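Local coordinates for protein alpha-L-rhamnosidase (Streptomyces avermitilis, PDB 3W5N) that hydrolyses terminal non-reducing alpha-L-rhamnose residues from citrus flavonoid glycosides and gum arabic, and binds L-rhamnose through a calcium-dependent carbohydrate-binding module, at residues Trp158-Val163 and Phe273-Trp278; Ala178-Ala183 and Ala226-Val231; Asn150-Ala155 and Gly232-Ile237; Asp167-Ala172 and Asp213-Gly218; Pro133-Ser138 and Ala285-Gly290. All blocks are in the same frame, centred on the assembly; numbering follows the deposited sequence.

Contact 1: Trp158-Val163 and Phe273-Trp278. With NA (sodium ion), chain K; RAM (alpha-L-rhamnopyranose), chain F.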
# COMPACT_ATOMS: atom_id res chain seq x y z
N TRP A 158 -46.76 7.39 0.93
CA TRP A 158 -46.48 8.82 1.10
C TRP A 158 -46.75 9.25 2.54
O TRP A 158 -47.66 8.72 3.20
CB TRP A 158 -47.35 9.63 0.13
CG TRP A 158 -47.05 9.31 -1.33
CD1 TRP A 158 -46.21 9.99 -2.16
CD2 TRP A 158 -47.61 8.24 -2.12
NE1 TRP A 158 -46.19 9.41 -3.41
CE2 TRP A 158 -47.04 8.33 -3.41
CE3 TRP A 158 -48.51 7.20 -1.85
CZ2 TRP A 158 -47.34 7.43 -4.44
CZ3 TRP A 158 -48.82 6.30 -2.88
CH2 TRP A 158 -48.22 6.42 -4.16
N PHE A 159 -45.96 10.21 3.03
CA PHE A 159 -45.93 10.60 4.45
C PHE A 159 -45.72 12.09 4.57
O PHE A 159 -44.93 12.68 3.78
CB PHE A 159 -44.78 9.88 5.20
CG PHE A 159 -44.82 8.38 5.08
CD1 PHE A 159 -44.30 7.76 3.94
CD2 PHE A 159 -45.39 7.59 6.08
CE1 PHE A 159 -44.36 6.38 3.77
CE2 PHE A 159 -45.43 6.20 5.93
CZ PHE A 159 -44.92 5.59 4.78
N ARG A 160 -46.40 12.66 5.56
CA ARG A 160 -46.32 14.09 5.86
C ARG A 160 -46.28 14.34 7.35
O ARG A 160 -46.91 13.62 8.14
CB ARG A 160 -47.53 14.83 5.28
CG ARG A 160 -47.42 15.13 3.80
CD ARG A 160 -48.66 15.84 3.26
NE ARG A 160 -49.03 17.00 4.06
CZ ARG A 160 -48.65 18.25 3.81
NH1 ARG A 160 -47.88 18.50 2.76
NH2 ARG A 160 -49.03 19.24 4.61
N ARG A 161 -45.56 15.39 7.73
CA ARG A 161 -45.54 15.84 9.11
C ARG A 161 -45.27 17.33 9.11
O ARG A 161 -44.37 17.79 8.43
CB ARG A 161 -44.41 15.12 9.83
CG ARG A 161 -44.12 15.60 11.24
CD ARG A 161 -45.06 14.93 12.20
NE ARG A 161 -44.56 14.98 13.55
CZ ARG A 161 -45.06 15.76 14.51
NH1 ARG A 161 -46.10 16.56 14.26
NH2 ARG A 161 -44.51 15.71 15.73
N THR A 162 -46.07 18.08 9.86
CA THR A 162 -45.75 19.48 10.11
C THR A 162 -45.35 19.62 11.56
O THR A 162 -46.11 19.25 12.46
CB THR A 162 -46.95 20.40 9.82
OG1 THR A 162 -47.34 20.24 8.46
CG2 THR A 162 -46.55 21.86 10.07
N VAL A 163 -44.15 20.18 11.77
CA VAL A 163 -43.60 20.33 13.11
C VAL A 163 -43.23 21.78 13.40
O VAL A 163 -42.75 22.49 12.53
CB VAL A 163 -42.38 19.43 13.33
CG1 VAL A 163 -42.83 17.99 13.46
CG2 VAL A 163 -41.35 19.59 12.22
N PHE A 273 -50.99 21.82 1.90
CA PHE A 273 -51.71 20.69 1.33
C PHE A 273 -52.62 20.05 2.37
O PHE A 273 -52.24 19.95 3.53
CB PHE A 273 -50.69 19.66 0.83
CG PHE A 273 -51.31 18.42 0.27
CD1 PHE A 273 -51.70 18.37 -1.06
CD2 PHE A 273 -51.50 17.30 1.08
CE1 PHE A 273 -52.29 17.22 -1.57
CE2 PHE A 273 -52.07 16.15 0.57
CZ PHE A 273 -52.47 16.11 -0.76
N ASP A 274 -53.81 19.62 1.98
CA ASP A 274 -54.71 19.01 2.96
C ASP A 274 -54.48 17.50 3.13
O ASP A 274 -54.78 16.70 2.24
CB ASP A 274 -56.18 19.30 2.64
CG ASP A 274 -57.12 18.61 3.61
OD1 ASP A 274 -56.76 18.51 4.80
OD2 ASP A 274 -58.21 18.14 3.20
N ASP A 275 -53.97 17.11 4.30
CA ASP A 275 -53.81 15.67 4.59
C ASP A 275 -54.69 15.27 5.78
O ASP A 275 -54.46 14.23 6.41
CB ASP A 275 -52.34 15.32 4.81
CG ASP A 275 -51.71 16.08 5.97
OD1 ASP A 275 -52.42 16.82 6.68
OD2 ASP A 275 -50.49 15.95 6.17
N SER A 276 -55.71 16.06 6.08
CA SER A 276 -56.55 15.72 7.24
C SER A 276 -57.30 14.38 7.07
O SER A 276 -57.66 13.75 8.07
CB SER A 276 -57.51 16.87 7.57
OG SER A 276 -58.35 17.13 6.47
N GLY A 277 -57.51 13.94 5.83
CA GLY A 277 -58.12 12.63 5.54
C GLY A 277 -57.18 11.43 5.57
O GLY A 277 -57.62 10.27 5.47
N TRP A 278 -55.87 11.68 5.72
CA TRP A 278 -54.85 10.62 5.71
C TRP A 278 -54.85 9.95 7.09
O TRP A 278 -54.94 10.65 8.10
CB TRP A 278 -53.44 11.20 5.44
CG TRP A 278 -53.16 11.71 4.04
CD1 TRP A 278 -54.07 12.11 3.09
CD2 TRP A 278 -51.87 11.92 3.47
NE1 TRP A 278 -53.42 12.52 1.95
CE2 TRP A 278 -52.06 12.44 2.16
CE3 TRP A 278 -50.56 11.74 3.94
CZ2 TRP A 278 -51.00 12.75 1.32
CZ3 TRP A 278 -49.49 12.07 3.12
CH2 TRP A 278 -49.72 12.55 1.81
NA NA K . -52.76 20.97 5.86
C1 RAM F . -52.93 23.94 8.63
C2 RAM F . -52.72 22.92 7.48
C3 RAM F . -51.21 23.04 7.20
C4 RAM F . -50.38 22.59 8.41
C5 RAM F . -50.76 23.42 9.65
C6 RAM F . -50.13 22.87 10.93
O1 RAM F . -52.52 25.29 8.33
O2 RAM F . -53.18 21.72 8.10
O3 RAM F . -50.80 22.37 6.00
O4 RAM F . -48.98 22.67 8.07
O5 RAM F . -52.20 23.52 9.81
O HOH W 1 -51.12 19.18 6.79
O HOH W 2 -54.26 22.59 4.63
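The Arg160 NE–Asp275 OD2 salt bridge, 2.8 Å long with an N-H...O angle of 159°, joins the strand of Trp158-Val163 to the loop of Phe273-Trp278. Asp275 OD2 lies in the guanidinium plane, yet the donor meets it from above the carboxylate plane. A water accepts from Arg160 NH2 and donates to Asp275 OD1, while Arg160 NH1 bonds to the carbonyls of Trp268 and Glu270. Phe273 CB sits over one guanidinium face, 3.6 Å from Arg160 NH1. The bend at chi3 (51°) turns NE to Asp275 OD2. Arg160 CD rests 3.7 Å from Trp278 CH2, the indole plane nearly perpendicular to the guanidinium. The water between Arg160 NH2 and Asp275 OD1 also binds a sodium ion, which Phe273 O holds at 2.6 Å together with O2 and O3 of a rhamnose; Thr162 OG1 is hydrogen-bonded to O4 of the same sugar, 3.0 Å away. A methionine in place of Arg160 would probably leave the Asp275 carboxylate without its charged mate and the loop carbonyls without their donor. Strand 156-165 runs between strands 218-227 and 258-260 in an antiparallel sheet, and the loop leading to strand 282-286 packs over the face carrying Trp158, Arg160 and Thr162.

Contact 2: Ala178-Ala183 and Ala226-Val231. With CA (calcium ion), chain B; RAM (alpha-L-rhamnopyranose), chain D.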
# COMPACT_ATOMS: atom_id res chain seq x y z
N ALA A 178 -34.35 4.03 4.57
CA ALA A 178 -35.60 3.38 4.18
C ALA A 178 -35.34 1.99 3.65
O ALA A 178 -34.36 1.75 2.95
CB ALA A 178 -36.35 4.19 3.12
N ASP A 179 -36.24 1.07 4.01
CA ASP A 179 -36.40 -0.20 3.35
C ASP A 179 -37.61 -0.01 2.42
O ASP A 179 -38.75 -0.09 2.88
CB ASP A 179 -36.68 -1.27 4.42
CG ASP A 179 -36.89 -2.65 3.83
OD1 ASP A 179 -37.02 -2.74 2.60
OD2 ASP A 179 -36.90 -3.64 4.60
N ASN A 180 -37.41 0.22 1.11
CA ASN A 180 -36.11 0.19 0.42
C ASN A 180 -35.52 1.52 -0.03
O ASN A 180 -34.29 1.66 -0.06
CB ASN A 180 -36.20 -0.76 -0.79
CG ASN A 180 -36.27 -2.20 -0.37
OD1 ASN A 180 -37.35 -2.80 -0.34
ND2 ASN A 180 -35.12 -2.76 0.01
N VAL A 181 -36.36 2.48 -0.40
CA VAL A 181 -35.87 3.78 -0.90
C VAL A 181 -36.78 4.92 -0.46
O VAL A 181 -37.94 4.68 -0.08
CB VAL A 181 -35.73 3.81 -2.46
CG1 VAL A 181 -34.69 2.81 -2.95
CG2 VAL A 181 -37.08 3.60 -3.14
N TYR A 182 -36.26 6.15 -0.51
CA TYR A 182 -37.02 7.33 -0.06
C TYR A 182 -36.69 8.57 -0.91
O TYR A 182 -35.68 8.62 -1.62
CB TYR A 182 -36.76 7.65 1.41
CG TYR A 182 -35.31 7.99 1.68
CD1 TYR A 182 -34.84 9.31 1.57
CD2 TYR A 182 -34.40 7.00 2.01
CE1 TYR A 182 -33.51 9.61 1.78
CE2 TYR A 182 -33.06 7.29 2.24
CZ TYR A 182 -32.62 8.60 2.11
OH TYR A 182 -31.30 8.85 2.34
N ALA A 183 -37.57 9.56 -0.81
CA ALA A 183 -37.29 10.92 -1.26
C ALA A 183 -37.93 11.84 -0.23
O ALA A 183 -39.14 11.74 0.03
CB ALA A 183 -37.89 11.14 -2.64
N ALA A 226 -41.73 6.76 0.18
CA ALA A 226 -40.87 5.60 0.36
C ALA A 226 -41.44 4.46 -0.44
O ALA A 226 -42.67 4.33 -0.54
CB ALA A 226 -40.74 5.22 1.82
N SER A 227 -40.56 3.64 -1.01
CA SER A 227 -40.99 2.51 -1.81
C SER A 227 -40.34 1.22 -1.33
O SER A 227 -39.16 1.19 -0.96
CB SER A 227 -40.69 2.74 -3.29
OG SER A 227 -41.27 3.94 -3.75
N ASN A 228 -41.13 0.16 -1.37
CA ASN A 228 -40.67 -1.19 -1.06
C ASN A 228 -40.37 -1.91 -2.37
O ASN A 228 -41.20 -1.92 -3.27
CB ASN A 228 -41.77 -1.92 -0.28
CG ASN A 228 -41.34 -3.26 0.30
OD1 ASN A 228 -40.17 -3.55 0.43
ND2 ASN A 228 -42.32 -4.06 0.69
N ALA A 229 -39.20 -2.53 -2.48
CA ALA A 229 -38.71 -3.03 -3.77
C ALA A 229 -39.36 -4.33 -4.23
O ALA A 229 -39.42 -4.62 -5.44
CB ALA A 229 -37.21 -3.20 -3.73
N SER A 230 -39.82 -5.12 -3.28
CA SER A 230 -40.46 -6.40 -3.57
C SER A 230 -41.32 -6.75 -2.38
O SER A 230 -41.18 -6.16 -1.30
CB SER A 230 -39.40 -7.49 -3.79
OG SER A 230 -38.70 -7.78 -2.60
N VAL A 231 -42.21 -7.74 -2.54
CA VAL A 231 -43.00 -8.22 -1.40
C VAL A 231 -42.10 -8.73 -0.27
O VAL A 231 -41.25 -9.61 -0.48
CB VAL A 231 -44.01 -9.30 -1.83
CG1 VAL A 231 -44.84 -9.76 -0.64
CG2 VAL A 231 -44.92 -8.76 -2.91
CA CA B . -38.18 -4.37 1.40
C1 RAM D . -33.32 -7.37 2.10
C2 RAM D . -33.98 -6.40 1.12
C3 RAM D . -35.47 -6.24 1.44
C4 RAM D . -35.69 -5.83 2.89
C5 RAM D . -35.03 -6.85 3.83
C6 RAM D . -35.07 -6.40 5.29
O1 RAM D . -33.77 -8.71 1.81
O2 RAM D . -33.29 -5.15 1.24
O3 RAM D . -36.19 -5.32 0.59
O4 RAM D . -37.13 -5.70 3.03
O5 RAM D . -33.64 -7.05 3.47
O HOH W 3 -39.07 -6.44 0.50
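Asp179 OD1, Asn180 OD1 and Asn228 OD1 converge on one calcium ion, the Asp179 OD1 bond being 2.3 Å long. O3 and O4 of a rhamnose and a water bind the same ion, and Pro233 O completes seven ligands. Asn180 works twice: its OD1 holds the metal, while Asn180 ND2 donates to rhamnose O3 at 2.8 Å. A weak second bond runs from the same nitrogen to rhamnose O2, so metal and sugar together fix the rotation of the amide. Asp179 OD2 lies 2.6 Å from rhamnose O4 and accepts from Trp292 NE1. With CG anti to the backbone N (chi1 179°), the Asp179 carboxylate reaches ion and sugar together. This is the calcium-dependent rhamnose site of the CBM67 module, where the metal itself presents part of the binding surface to the sugar.

The second shell sets these oxygens in place. Ala229 N donates to Asn180 OD1 over 2.8 Å, nearly straight at 170° but from above the amide plane. Asn228 ND2 bonds to the carbonyls of Pro153 and Gly232, orienting its OD1 toward the ion. The water on calcium donates to Ser230 O. A cis peptide links Asp179 to Asn180, between strands 169-179 and 181-186. There Asn180 and Val181 form a classic beta bulge opposite Ser227, whose carbonyl O accepts from Asn180 N at 2.9 Å and Val181 N at 3.1 Å. Ser227 N returns a bond to Val181 O, and Val181 CG2 packs against Ser227 CB at 3.7 Å.

Contact 3: Asn150-Ala155 and Gly232-Ile237. With CA (calcium ion), chain B; RAM (alpha-L-rhamnopyranose), chain D.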
# COMPACT_ATOMS: atom_id res chain seq x y z
N ASN A 150 -42.77 -7.45 8.76
CA ASN A 150 -42.77 -8.80 8.21
C ASN A 150 -43.00 -8.80 6.70
O ASN A 150 -42.20 -9.36 5.94
CB ASN A 150 -43.81 -9.69 8.92
CG ASN A 150 -43.81 -11.12 8.39
OD1 ASN A 150 -44.67 -11.49 7.60
ND2 ASN A 150 -42.81 -11.91 8.80
N SER A 151 -44.06 -8.14 6.26
CA SER A 151 -44.38 -8.12 4.85
C SER A 151 -45.27 -6.94 4.49
O SER A 151 -46.24 -6.65 5.19
CB SER A 151 -45.06 -9.43 4.43
OG SER A 151 -45.12 -9.50 3.02
N ALA A 152 -44.93 -6.28 3.39
CA ALA A 152 -45.71 -5.19 2.84
C ALA A 152 -45.66 -5.36 1.33
O ALA A 152 -44.73 -6.02 0.83
CB ALA A 152 -45.12 -3.84 3.26
N PRO A 153 -46.65 -4.81 0.60
CA PRO A 153 -46.62 -4.93 -0.86
C PRO A 153 -45.46 -4.13 -1.48
O PRO A 153 -44.91 -3.23 -0.84
CB PRO A 153 -47.97 -4.31 -1.29
CG PRO A 153 -48.37 -3.43 -0.16
CD PRO A 153 -47.87 -4.13 1.07
N ALA A 154 -45.07 -4.48 -2.71
CA ALA A 154 -44.04 -3.74 -3.45
C ALA A 154 -44.66 -2.47 -4.03
O ALA A 154 -45.08 -2.44 -5.20
CB ALA A 154 -43.42 -4.61 -4.55
N ALA A 155 -44.76 -1.44 -3.19
CA ALA A 155 -45.51 -0.26 -3.52
C ALA A 155 -44.83 0.95 -2.92
O ALA A 155 -43.92 0.83 -2.07
CB ALA A 155 -46.94 -0.38 -2.99
N GLY A 232 -42.29 -8.17 0.92
CA GLY A 232 -41.42 -8.37 2.07
C GLY A 232 -41.39 -7.11 2.93
O GLY A 232 -42.22 -6.20 2.72
N PRO A 233 -40.47 -7.04 3.89
CA PRO A 233 -40.50 -5.95 4.90
C PRO A 233 -40.36 -4.57 4.28
O PRO A 233 -39.70 -4.41 3.26
CB PRO A 233 -39.32 -6.26 5.82
CG PRO A 233 -38.98 -7.71 5.57
CD PRO A 233 -39.37 -7.99 4.15
N ALA A 234 -41.00 -3.58 4.90
CA ALA A 234 -40.89 -2.19 4.48
C ALA A 234 -40.97 -1.30 5.69
O ALA A 234 -41.60 -1.63 6.71
CB ALA A 234 -42.00 -1.83 3.51
N GLY A 235 -40.35 -0.12 5.58
CA GLY A 235 -40.38 0.84 6.66
C GLY A 235 -39.32 1.89 6.42
O GLY A 235 -38.34 1.64 5.74
N TRP A 236 -39.52 3.08 6.99
CA TRP A 236 -38.47 4.09 6.91
C TRP A 236 -38.34 4.74 8.28
O TRP A 236 -39.25 4.68 9.11
CB TRP A 236 -38.72 5.08 5.75
CG TRP A 236 -39.86 6.01 5.98
CD1 TRP A 236 -41.18 5.77 5.71
CD2 TRP A 236 -39.80 7.33 6.54
NE1 TRP A 236 -41.94 6.86 6.06
CE2 TRP A 236 -41.12 7.83 6.58
CE3 TRP A 236 -38.75 8.13 7.02
CZ2 TRP A 236 -41.43 9.10 7.07
CZ3 TRP A 236 -39.06 9.40 7.51
CH2 TRP A 236 -40.39 9.87 7.54
N ILE A 237 -37.19 5.35 8.54
CA ILE A 237 -36.93 5.86 9.88
C ILE A 237 -36.11 7.14 9.74
O ILE A 237 -35.30 7.24 8.81
CB ILE A 237 -36.14 4.79 10.69
CG1 ILE A 237 -35.97 5.22 12.15
CG2 ILE A 237 -34.80 4.49 10.02
CD1 ILE A 237 -35.52 4.12 13.09
CA CA B . -38.18 -4.37 1.40
C1 RAM D . -33.32 -7.37 2.10
C2 RAM D . -33.98 -6.40 1.12
C3 RAM D . -35.47 -6.24 1.44
C4 RAM D . -35.69 -5.83 2.89
C5 RAM D . -35.03 -6.85 3.83
C6 RAM D . -35.07 -6.40 5.29
O1 RAM D . -33.77 -8.71 1.81
O2 RAM D . -33.29 -5.15 1.24
O3 RAM D . -36.19 -5.32 0.59
O4 RAM D . -37.13 -5.70 3.03
O5 RAM D . -33.64 -7.05 3.47
O HOH W 3 -39.07 -6.44 0.50
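The segment Gly232-Ile237, which lends Pro233 O to the CBM67 calcium site, is pinned to the loop Asn150-Ala155 by a single antiparallel bridge, the hydrogen-bonded pair of Ala152 with Gly232. Ala152 N donates to Gly232 O at 2.8 Å, from well above the carbonyl plane; the return bond, Gly232 N to Ala152 O, is longer at 3.3 Å but straighter, 167°, and lies in the carbonyl plane. At the backbone angles of Gly232 (148°/-169°), a CB would collide with Pro233 CD. Ala152 CB meets Ala234 CB at 3.7 Å, methyl against methyl, beside Trp142. Farther along, Pro233 CG lies 3.6 Å from Asn150 O, and Pro233 CD is 3.4 Å from rhamnose O4. The carbonyl of Pro233 binds the calcium ion through its O at 2.4 Å. A glycine in place of Pro233 would probably free the backbone to turn, making the direction of that metal-binding carbonyl less certain, and would open a gap beside Asn150 O and the sugar. Main-chain carbonyl and side-chain oxygens sharing one calcium with sugar hydroxyls are characteristic of a calcium-dependent carbohydrate-binding site.

Contact 4: Asp167-Ala172 and Asp213-Gly218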
# COMPACT_ATOMS: atom_id res chain seq x y z
N ASP A 167 -37.07 28.47 18.28
CA ASP A 167 -36.35 29.67 17.88
C ASP A 167 -34.85 29.45 17.99
O ASP A 167 -34.40 28.51 18.68
CB ASP A 167 -36.77 30.83 18.79
CG ASP A 167 -38.24 31.15 18.67
OD1 ASP A 167 -38.83 30.91 17.60
OD2 ASP A 167 -38.82 31.65 19.65
N ASP A 168 -34.09 30.31 17.31
CA ASP A 168 -32.62 30.37 17.44
C ASP A 168 -31.90 29.06 17.10
O ASP A 168 -31.00 28.61 17.83
CB ASP A 168 -32.23 30.86 18.85
CG ASP A 168 -32.75 32.26 19.14
OD1 ASP A 168 -32.86 33.09 18.20
OD2 ASP A 168 -33.06 32.54 20.32
N ILE A 169 -32.31 28.48 15.98
CA ILE A 169 -31.67 27.28 15.43
C ILE A 169 -30.30 27.63 14.86
O ILE A 169 -30.19 28.52 14.03
CB ILE A 169 -32.55 26.66 14.32
CG1 ILE A 169 -33.86 26.16 14.92
CG2 ILE A 169 -31.80 25.53 13.62
CD1 ILE A 169 -34.91 25.80 13.88
N THR A 170 -29.27 26.91 15.30
CA THR A 170 -27.91 27.13 14.82
C THR A 170 -27.42 25.98 13.94
O THR A 170 -26.44 26.13 13.21
CB THR A 170 -26.92 27.35 15.99
OG1 THR A 170 -26.98 26.24 16.88
CG2 THR A 170 -27.26 28.63 16.77
N GLY A 171 -28.10 24.84 14.03
CA GLY A 171 -27.72 23.66 13.26
C GLY A 171 -28.92 22.75 13.09
O GLY A 171 -29.79 22.71 13.95
N ALA A 172 -28.97 22.02 11.98
CA ALA A 172 -30.06 21.05 11.74
C ALA A 172 -29.52 19.94 10.87
O ALA A 172 -28.96 20.19 9.80
CB ALA A 172 -31.25 21.71 11.08
N ASP A 213 -30.09 24.93 5.65
CA ASP A 213 -30.52 25.81 4.54
C ASP A 213 -32.01 25.69 4.17
O ASP A 213 -32.52 26.51 3.38
CB ASP A 213 -29.63 25.61 3.29
CG ASP A 213 -29.66 24.17 2.77
OD1 ASP A 213 -30.18 23.28 3.49
OD2 ASP A 213 -29.13 23.92 1.66
N HIS A 214 -32.71 24.70 4.73
CA HIS A 214 -34.14 24.53 4.46
C HIS A 214 -35.06 24.59 5.69
O HIS A 214 -36.29 24.58 5.54
CB HIS A 214 -34.40 23.24 3.66
CG HIS A 214 -33.90 23.29 2.26
ND1 HIS A 214 -34.59 23.92 1.24
CD2 HIS A 214 -32.77 22.81 1.69
CE1 HIS A 214 -33.91 23.81 0.11
NE2 HIS A 214 -32.80 23.15 0.36
N VAL A 215 -34.49 24.66 6.89
CA VAL A 215 -35.33 24.74 8.10
C VAL A 215 -35.39 26.15 8.70
O VAL A 215 -34.48 26.96 8.49
CB VAL A 215 -34.94 23.72 9.19
CG1 VAL A 215 -34.98 22.30 8.65
CG2 VAL A 215 -33.57 24.04 9.79
N HIS A 216 -36.46 26.42 9.44
CA HIS A 216 -36.66 27.71 10.10
C HIS A 216 -37.48 27.49 11.36
O HIS A 216 -37.95 26.38 11.62
CB HIS A 216 -37.36 28.69 9.14
CG HIS A 216 -38.54 28.09 8.44
ND1 HIS A 216 -39.81 28.08 9.00
CD2 HIS A 216 -38.64 27.44 7.26
CE1 HIS A 216 -40.64 27.46 8.18
NE2 HIS A 216 -39.96 27.06 7.12
N SER A 217 -37.66 28.54 12.15
CA SER A 217 -38.48 28.43 13.34
C SER A 217 -39.96 28.35 12.94
O SER A 217 -40.33 28.78 11.85
CB SER A 217 -38.25 29.62 14.27
OG SER A 217 -38.98 30.74 13.79
N GLY A 218 -40.79 27.84 13.85
CA GLY A 218 -42.22 27.72 13.58
C GLY A 218 -42.48 26.50 12.71
O GLY A 218 -41.69 25.56 12.70
O HOH W 4 -38.55 32.98 15.74
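Val215 holds CG1 anti to its carbonyl carbon (chi1 -57°), which turns CG2 toward Ala172 CB, and Ile169, its CD1 anti to CA (chi2 168°), extends that methyl toward the backbone of His216. The contact closes one end of the antiparallel beta-sandwich of the CBM67 module: the start of strand 169-179, in one sheet, meets the loop that carries the chain from strand 207-210 over to strand 218-227 in the other. The apolar contact is small. Val215 CG2 touches Ala172 CB at 3.5 Å and approaches Ile169 CG2 only at 4.5 Å, while Ile169 CD1 lies 3.8 Å from His216 O. No direct hydrogen bond joins the segments. The imidazole of His216 instead shapes its own loop: ND1 donates to Ser217 O over 3.0 Å, with that oxygen near the ring plane, and NE2 bonds to Asp187, so both ring nitrogens are engaged and the ring is held against turning. Next to Ile169, Thr170 and Gly171 form a classic beta bulge opposite Thr243. Nearer the solvent, Asp167 OD1 packs against Ser217 CB at 3.6 Å, and one water spans the pair, donating to Asp167 OD1 at 2.8 Å and hydrogen-bonded to Ser217 OG at 3.0 Å.

Contact 5: Pro133-Ser138 and Ala285-Gly290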
# COMPACT_ATOMS: atom_id res chain seq x y z
N PRO A 133 -25.32 11.60 14.16
CA PRO A 133 -26.65 11.61 14.77
C PRO A 133 -27.25 10.22 14.71
O PRO A 133 -27.20 9.60 13.66
CB PRO A 133 -27.42 12.56 13.86
CG PRO A 133 -26.40 13.55 13.42
CD PRO A 133 -25.10 12.78 13.30
N SER A 134 -27.78 9.72 15.82
CA SER A 134 -28.23 8.32 15.86
C SER A 134 -29.75 8.21 15.72
O SER A 134 -30.47 9.18 15.97
CB SER A 134 -27.73 7.61 17.11
OG SER A 134 -28.71 7.50 18.11
N LEU A 135 -30.20 7.03 15.32
CA LEU A 135 -31.63 6.78 15.09
C LEU A 135 -32.31 6.22 16.34
O LEU A 135 -33.50 5.90 16.31
CB LEU A 135 -31.79 5.80 13.93
CG LEU A 135 -31.29 6.31 12.58
CD1 LEU A 135 -31.22 5.13 11.62
CD2 LEU A 135 -32.20 7.42 12.05
N GLU A 136 -31.56 6.11 17.43
CA GLU A 136 -32.08 5.59 18.69
C GLU A 136 -33.17 6.53 19.19
O GLU A 136 -33.02 7.75 19.11
CB GLU A 136 -30.96 5.49 19.73
CG GLU A 136 -29.80 4.62 19.26
CD GLU A 136 -28.85 4.19 20.37
OE1 GLU A 136 -29.28 4.14 21.55
OE2 GLU A 136 -27.68 3.87 20.05
N GLY A 137 -34.27 5.97 19.66
CA GLY A 137 -35.41 6.79 20.05
C GLY A 137 -36.41 6.99 18.93
O GLY A 137 -37.53 7.43 19.18
N SER A 138 -36.00 6.70 17.69
CA SER A 138 -36.90 6.79 16.55
C SER A 138 -37.61 5.46 16.26
O SER A 138 -37.31 4.46 16.89
CB SER A 138 -36.16 7.28 15.32
OG SER A 138 -37.12 7.77 14.42
N ALA A 285 -41.71 -1.02 13.68
CA ALA A 285 -40.81 -1.52 14.73
C ALA A 285 -40.07 -0.34 15.35
O ALA A 285 -39.72 0.63 14.63
CB ALA A 285 -39.79 -2.50 14.14
N ALA A 286 -39.86 -0.39 16.66
CA ALA A 286 -38.95 0.56 17.32
C ALA A 286 -37.55 0.34 16.74
O ALA A 286 -37.22 -0.75 16.26
CB ALA A 286 -38.94 0.32 18.84
N TRP A 287 -36.71 1.38 16.77
CA TRP A 287 -35.32 1.19 16.36
C TRP A 287 -34.71 0.03 17.13
O TRP A 287 -34.88 -0.06 18.34
CB TRP A 287 -34.49 2.45 16.59
CG TRP A 287 -33.05 2.28 16.20
CD1 TRP A 287 -32.51 2.43 14.95
CD2 TRP A 287 -31.97 1.91 17.06
NE1 TRP A 287 -31.16 2.17 14.99
CE2 TRP A 287 -30.80 1.85 16.27
CE3 TRP A 287 -31.87 1.59 18.42
CZ2 TRP A 287 -29.53 1.52 16.80
CZ3 TRP A 287 -30.61 1.25 18.95
CH2 TRP A 287 -29.47 1.22 18.14
N GLY A 288 -33.99 -0.85 16.43
CA GLY A 288 -33.39 -2.02 17.07
C GLY A 288 -34.24 -3.27 16.92
O GLY A 288 -33.72 -4.39 17.02
N ALA A 289 -35.54 -3.08 16.71
CA ALA A 289 -36.44 -4.21 16.42
C ALA A 289 -36.69 -4.43 14.92
O ALA A 289 -36.02 -3.83 14.08
CB ALA A 289 -37.76 -4.07 17.18
N GLY A 290 -37.62 -5.33 14.59
CA GLY A 290 -37.89 -5.73 13.20
C GLY A 290 -36.71 -6.49 12.60
O GLY A 290 -35.81 -6.89 13.33
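Trp287 lays one indole face against the turn of Leu135-Ser138. Its CB sits 3.5 Å from Ser138 O, the carbonyl that also accepts from Trp287 N at 3.1 Å, so the root of the side chain is fixed to the other segment. A trans chi1 (179°) carries the ring away from its own backbone N and across the turn, CG passing 3.6 Å from Leu135 O. In the pyrrole part, CD1 meets Leu135 CB at 3.6 Å, and NE1, a little farther from that CB, donates to Val295 O, which satisfies the indole nitrogen. The six-membered ring lies under Glu136: the Glu136 CG methylene stands 3.6 Å from its centroid and 17° off the ring normal, a CH-pi contact over the face. At the far end of the ring, Trp287 CZ3 is 3.5 Å from Glu136 CG, and Trp287 CH2 comes 3.7 Å from Glu136 OE2. The glutamate chain, extended beyond CG, runs obliquely over the indole, its carboxylate nearly parallel to the ring plane (7°) and displaced past the CZ3-CH2 edge. Ser138 OG turns elsewhere, to Cys238 O and Ser253 OG. Two type II beta turns, Leu135-Ser138 and Ala286-Ala289, thus meet at the end of the two-stranded antiparallel sheet of 139-142 and 282-286, a pairing of the first and last strands of the CBM67 module.

How the contacts relate
All five contacts belong to the CBM67 module. Contacts 2 and 3, with centres 7 Å apart, build one calcium and rhamnose site and share its coordinated water; Asp179 N also lies 2.8 Å from Gly235 O, a probable hydrogen bond between neighbouring strands. Contact 1 holds a separate sodium-bound rhamnose, and its Phe159 side chain is about 12 Å from the calcium. That ring reaches inward to Trp236 of contact 3, with Phe159 CD1 3.3 Å from Trp236 NE1. Contact 5 joins contact 3 through Ile237, which packs on Leu135, Ser138 and Trp287. Contact 4 shares strand 169-179 with contact 2, yet their centres are 29 Å apart, placing it far from the calcium site.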